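Local coordinates for protein soluble epoxide hydrolase (Bacillus megaterium, PDB 4INZ) that belongs to the alpha/beta-hydrolase fold family as a soluble epoxide hydrolase, with a mixed beta-sheet core and a largely helical region inserted between two of its strands, at residues G139-T151 / D230-E242. The protein carries 1 engineered substitution. Numbering follows the deposited sequence.
Sequences GPHPYTFMRELRT and DLRRKSLFPLEEE. With EDO (1,2-ethanediol), chain C.
The ring of Tyr143 carries the methylene of Ser235 over one face, CB lying 3.8 Å from the ring centroid in a CH-pi contact, while Glu241 O sits at the ring edge. In this alpha/beta-hydrolase fold, helix 142-151 opens the mainly helical insertion that follows strand 131-137 of the central sheet, and 230-242 is the returning chain on its way to strand 248-253. Tyr143 CG stands anti to the carbonyl carbon (chi1 -70°), which carries the phenol along the returning chain, where OH donates to Glu241 O at 2.6 Å from above that carbonyl's plane. Glu242 crosses the ring nearly at right angles, its CG close to CE2, and Tyr270 also meets the ring with its plane almost parallel.

The second flat group, the guanidinium of Arg150, has Met146 O over the centre of one face and acceptors around its edge. NH1 donates to both Leu231 O and Arg233 O, each 2.9 Å away; the bond to Leu231 O is the straighter (165° against 140°). NE donates almost straight to O1 of an ethanediol, probably from the crystallisation liquor, and NH2 to a water that also donates to Tyr143 O and Lys234 O. Four in-plane partners thus fix the rotation of this group, and the two carbonyls and the water tie residues 231-234 to helix 142-151.

Between these anchors the filling is mostly apolar. Pro142 CB meets Leu239 CD1; Leu236 CD2 touches Pro140 CG, and both Leu236 methyls approach Phe145 CD2. The bends of Met146 at chi2 and chi3 bring CG and SD over the Ser235-Leu236 backbone and CE toward Arg233 O. Alongside this cluster Pro142 O accepts from Leu236 N at 2.8 Å and also takes a CA-H...O contact from Ser235 CA at 3.2 Å.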
# COMPACT_ATOMS: atom_id res chain seq x y z
N GLY A 139 5.21 -5.29 0.45
CA GLY A 139 5.53 -3.94 0.87
C GLY A 139 6.43 -4.01 2.08
O GLY A 139 6.68 -5.10 2.60
N PRO A 140 6.93 -2.86 2.55
CA PRO A 140 7.96 -2.90 3.59
C PRO A 140 7.42 -2.97 5.03
O PRO A 140 6.63 -2.12 5.44
CB PRO A 140 8.71 -1.59 3.37
CG PRO A 140 7.63 -0.64 2.88
CD PRO A 140 6.70 -1.50 2.04
N HIS A 141 7.86 -3.98 5.78
CA HIS A 141 7.70 -3.95 7.23
C HIS A 141 8.72 -2.95 7.76
O HIS A 141 9.86 -2.93 7.32
CB HIS A 141 7.97 -5.34 7.84
CG HIS A 141 7.90 -5.35 9.33
ND1 HIS A 141 9.02 -5.22 10.13
CD2 HIS A 141 6.85 -5.47 10.18
CE1 HIS A 141 8.66 -5.26 11.40
NE2 HIS A 141 7.35 -5.41 11.46
N PRO A 142 8.31 -2.09 8.70
CA PRO A 142 9.19 -1.00 9.14
C PRO A 142 10.60 -1.44 9.53
O PRO A 142 11.56 -0.72 9.24
CB PRO A 142 8.45 -0.44 10.36
CG PRO A 142 7.01 -0.66 10.03
CD PRO A 142 6.98 -2.01 9.33
N TYR A 143 10.74 -2.60 10.16
CA TYR A 143 12.04 -3.00 10.68
C TYR A 143 12.81 -3.93 9.75
O TYR A 143 13.99 -3.70 9.49
CB TYR A 143 11.91 -3.62 12.08
CG TYR A 143 11.55 -2.61 13.15
CD1 TYR A 143 10.22 -2.35 13.45
CD2 TYR A 143 12.53 -1.91 13.84
CE1 TYR A 143 9.87 -1.43 14.42
CE2 TYR A 143 12.20 -0.99 14.81
CZ TYR A 143 10.87 -0.75 15.10
OH TYR A 143 10.54 0.17 16.07
N THR A 144 12.15 -4.97 9.24
CA THR A 144 12.85 -5.90 8.37
C THR A 144 13.29 -5.23 7.07
O THR A 144 14.31 -5.61 6.49
CB THR A 144 12.04 -7.19 8.07
OG1 THR A 144 10.86 -6.86 7.32
CG2 THR A 144 11.66 -7.90 9.37
N PHE A 145 12.54 -4.23 6.60
CA PHE A 145 12.92 -3.57 5.36
C PHE A 145 14.25 -2.85 5.47
O PHE A 145 15.08 -2.91 4.56
CB PHE A 145 11.85 -2.59 4.87
CG PHE A 145 12.17 -1.97 3.55
CD1 PHE A 145 12.28 -2.76 2.41
CD2 PHE A 145 12.36 -0.60 3.43
CE1 PHE A 145 12.58 -2.20 1.18
CE2 PHE A 145 12.66 -0.04 2.20
CZ PHE A 145 12.77 -0.84 1.08
N MET A 146 14.46 -2.14 6.58
CA MET A 146 15.73 -1.47 6.80
C MET A 146 16.86 -2.50 6.91
O MET A 146 17.96 -2.29 6.40
CB MET A 146 15.67 -0.60 8.05
CG MET A 146 14.67 0.53 7.94
SD MET A 146 15.02 1.69 6.59
CE MET A 146 16.48 2.53 7.23
N ARG A 147 16.58 -3.62 7.57
CA ARG A 147 17.56 -4.69 7.67
C ARG A 147 18.01 -5.16 6.28
O ARG A 147 19.19 -5.36 6.03
CB ARG A 147 16.98 -5.86 8.46
CG ARG A 147 17.96 -6.99 8.75
CD ARG A 147 17.22 -8.21 9.27
NE ARG A 147 16.25 -8.69 8.29
CZ ARG A 147 15.21 -9.47 8.58
NH1 ARG A 147 15.00 -9.86 9.83
NH2 ARG A 147 14.38 -9.86 7.61
N GLU A 148 17.05 -5.35 5.38
CA GLU A 148 17.38 -5.83 4.04
C GLU A 148 18.08 -4.77 3.19
O GLU A 148 18.99 -5.09 2.42
CB GLU A 148 16.14 -6.38 3.33
CG GLU A 148 15.45 -7.50 4.11
CD GLU A 148 16.38 -8.68 4.39
OE1 GLU A 148 17.13 -9.09 3.47
OE2 GLU A 148 16.36 -9.21 5.53
N LEU A 149 17.67 -3.51 3.32
CA LEU A 149 18.35 -2.42 2.62
C LEU A 149 19.81 -2.34 3.03
O LEU A 149 20.67 -1.99 2.22
CB LEU A 149 17.68 -1.07 2.91
CG LEU A 149 16.44 -0.70 2.11
CD1 LEU A 149 16.04 0.74 2.41
CD2 LEU A 149 16.70 -0.89 0.61
N ARG A 150 20.09 -2.66 4.29
CA ARG A 150 21.46 -2.59 4.80
C ARG A 150 22.36 -3.71 4.29
O ARG A 150 23.54 -3.49 4.03
CB ARG A 150 21.47 -2.60 6.34
CG ARG A 150 21.19 -1.25 6.99
CD ARG A 150 21.52 -1.27 8.48
NE ARG A 150 20.62 -2.13 9.24
CZ ARG A 150 19.46 -1.73 9.75
NH1 ARG A 150 19.05 -0.48 9.57
NH2 ARG A 150 18.70 -2.57 10.44
N THR A 151 21.80 -4.91 4.14
CA THR A 151 22.65 -6.09 3.95
C THR A 151 22.35 -6.91 2.71
O THR A 151 23.20 -7.66 2.23
CB THR A 151 22.58 -7.02 5.17
OG1 THR A 151 21.22 -7.41 5.39
CG2 THR A 151 23.09 -6.31 6.41
N ASP A 230 21.06 7.52 7.73
CA ASP A 230 19.66 7.14 7.57
C ASP A 230 19.49 5.63 7.41
O ASP A 230 18.54 5.05 7.93
CB ASP A 230 19.03 7.88 6.39
CG ASP A 230 18.71 9.33 6.72
OD1 ASP A 230 18.66 9.67 7.92
OD2 ASP A 230 18.50 10.12 5.78
N LEU A 231 20.42 4.99 6.70
CA LEU A 231 20.38 3.55 6.52
C LEU A 231 20.59 2.80 7.84
O LEU A 231 20.27 1.62 7.95
CB LEU A 231 21.41 3.10 5.48
CG LEU A 231 20.98 3.14 4.01
CD1 LEU A 231 22.17 2.87 3.10
CD2 LEU A 231 19.87 2.13 3.76
N ARG A 232 21.14 3.49 8.83
CA ARG A 232 21.38 2.87 10.14
C ARG A 232 20.13 2.88 11.02
O ARG A 232 20.11 2.24 12.08
CB ARG A 232 22.54 3.56 10.86
CG ARG A 232 23.89 3.36 10.18
CD ARG A 232 25.04 3.66 11.14
NE ARG A 232 25.06 5.05 11.58
CZ ARG A 232 25.80 6.00 11.02
NH1 ARG A 232 26.59 5.71 9.99
NH2 ARG A 232 25.75 7.24 11.48
N ARG A 233 19.10 3.60 10.60
CA ARG A 233 17.88 3.68 11.40
C ARG A 233 17.24 2.30 11.51
O ARG A 233 17.27 1.52 10.56
CB ARG A 233 16.89 4.69 10.79
CG ARG A 233 17.56 5.98 10.35
CD ARG A 233 16.62 7.17 10.35
NE ARG A 233 17.01 8.13 11.37
CZ ARG A 233 16.42 9.30 11.58
NH1 ARG A 233 15.39 9.68 10.83
NH2 ARG A 233 16.86 10.09 12.55
N LYS A 234 16.67 2.00 12.67
CA LYS A 234 16.05 0.70 12.92
C LYS A 234 14.75 0.50 12.14
O LYS A 234 14.40 -0.62 11.77
CB LYS A 234 15.80 0.49 14.41
CG LYS A 234 17.06 0.27 15.25
CD LYS A 234 17.31 1.45 16.18
CE LYS A 234 18.48 1.19 17.13
NZ LYS A 234 18.20 0.09 18.10
N SER A 235 14.02 1.59 11.90
CA SER A 235 12.75 1.47 11.19
C SER A 235 12.64 2.47 10.03
O SER A 235 13.21 3.55 10.08
CB SER A 235 11.56 1.61 12.15
OG SER A 235 11.64 2.80 12.90
N LEU A 236 11.90 2.08 9.00
CA LEU A 236 11.75 2.91 7.80
C LEU A 236 11.23 4.30 8.14
O LEU A 236 11.70 5.31 7.59
CB LEU A 236 10.83 2.21 6.80
CG LEU A 236 10.51 2.94 5.50
CD1 LEU A 236 11.78 3.26 4.73
CD2 LEU A 236 9.55 2.11 4.65
N PHE A 237 10.25 4.35 9.04
CA PHE A 237 9.74 5.59 9.60
C PHE A 237 9.85 5.50 11.13
O PHE A 237 9.80 4.40 11.68
CB PHE A 237 8.29 5.81 9.18
CG PHE A 237 8.09 5.77 7.68
CD1 PHE A 237 8.60 6.77 6.88
CD2 PHE A 237 7.39 4.72 7.09
CE1 PHE A 237 8.42 6.73 5.50
CE2 PHE A 237 7.21 4.68 5.71
CZ PHE A 237 7.72 5.68 4.92
N PRO A 238 10.03 6.64 11.81
CA PRO A 238 10.29 6.62 13.25
C PRO A 238 9.22 5.89 14.05
O PRO A 238 8.03 6.16 13.87
CB PRO A 238 10.33 8.10 13.62
CG PRO A 238 10.77 8.78 12.38
CD PRO A 238 10.10 8.01 11.26
N LEU A 239 9.65 4.99 14.92
CA LEU A 239 8.74 4.25 15.78
C LEU A 239 9.29 4.12 17.19
O LEU A 239 10.50 3.95 17.39
CB LEU A 239 8.47 2.85 15.22
CG LEU A 239 7.60 2.79 13.96
CD1 LEU A 239 7.43 1.36 13.46
CD2 LEU A 239 6.24 3.41 14.24
N GLU A 240 8.40 4.19 18.17
CA GLU A 240 8.72 4.00 19.57
C GLU A 240 8.88 2.52 19.90
O GLU A 240 9.80 2.13 20.62
CB GLU A 240 7.59 4.59 20.43
CG GLU A 240 6.20 3.95 20.16
CD GLU A 240 5.79 3.94 18.69
OE1 GLU A 240 5.64 2.83 18.10
OE2 GLU A 240 5.60 5.04 18.11
N GLU A 241 7.99 1.70 19.37
CA GLU A 241 7.95 0.27 19.69
C GLU A 241 8.49 -0.60 18.57
O GLU A 241 8.32 -0.29 17.39
CB GLU A 241 6.53 -0.16 20.03
CG GLU A 241 6.23 -0.15 21.52
CD GLU A 241 7.11 -1.12 22.27
OE1 GLU A 241 6.92 -2.34 22.11
OE2 GLU A 241 8.00 -0.65 23.02
N GLU A 242 9.14 -1.71 18.94
CA GLU A 242 9.65 -2.67 17.97
C GLU A 242 8.66 -3.81 17.75
O GLU A 242 8.68 -4.46 16.70
CB GLU A 242 10.99 -3.25 18.43
CG GLU A 242 12.16 -2.28 18.34
CD GLU A 242 13.51 -2.98 18.42
OE1 GLU A 242 13.56 -4.13 18.93
OE2 GLU A 242 14.51 -2.40 17.97
C1 EDO C . 21.16 -4.69 11.05
O1 EDO C . 21.45 -4.97 9.67
C2 EDO C . 19.77 -5.21 11.40
O2 EDO C . 19.88 -6.45 12.11
O HOH W 1 15.97 -2.78 11.36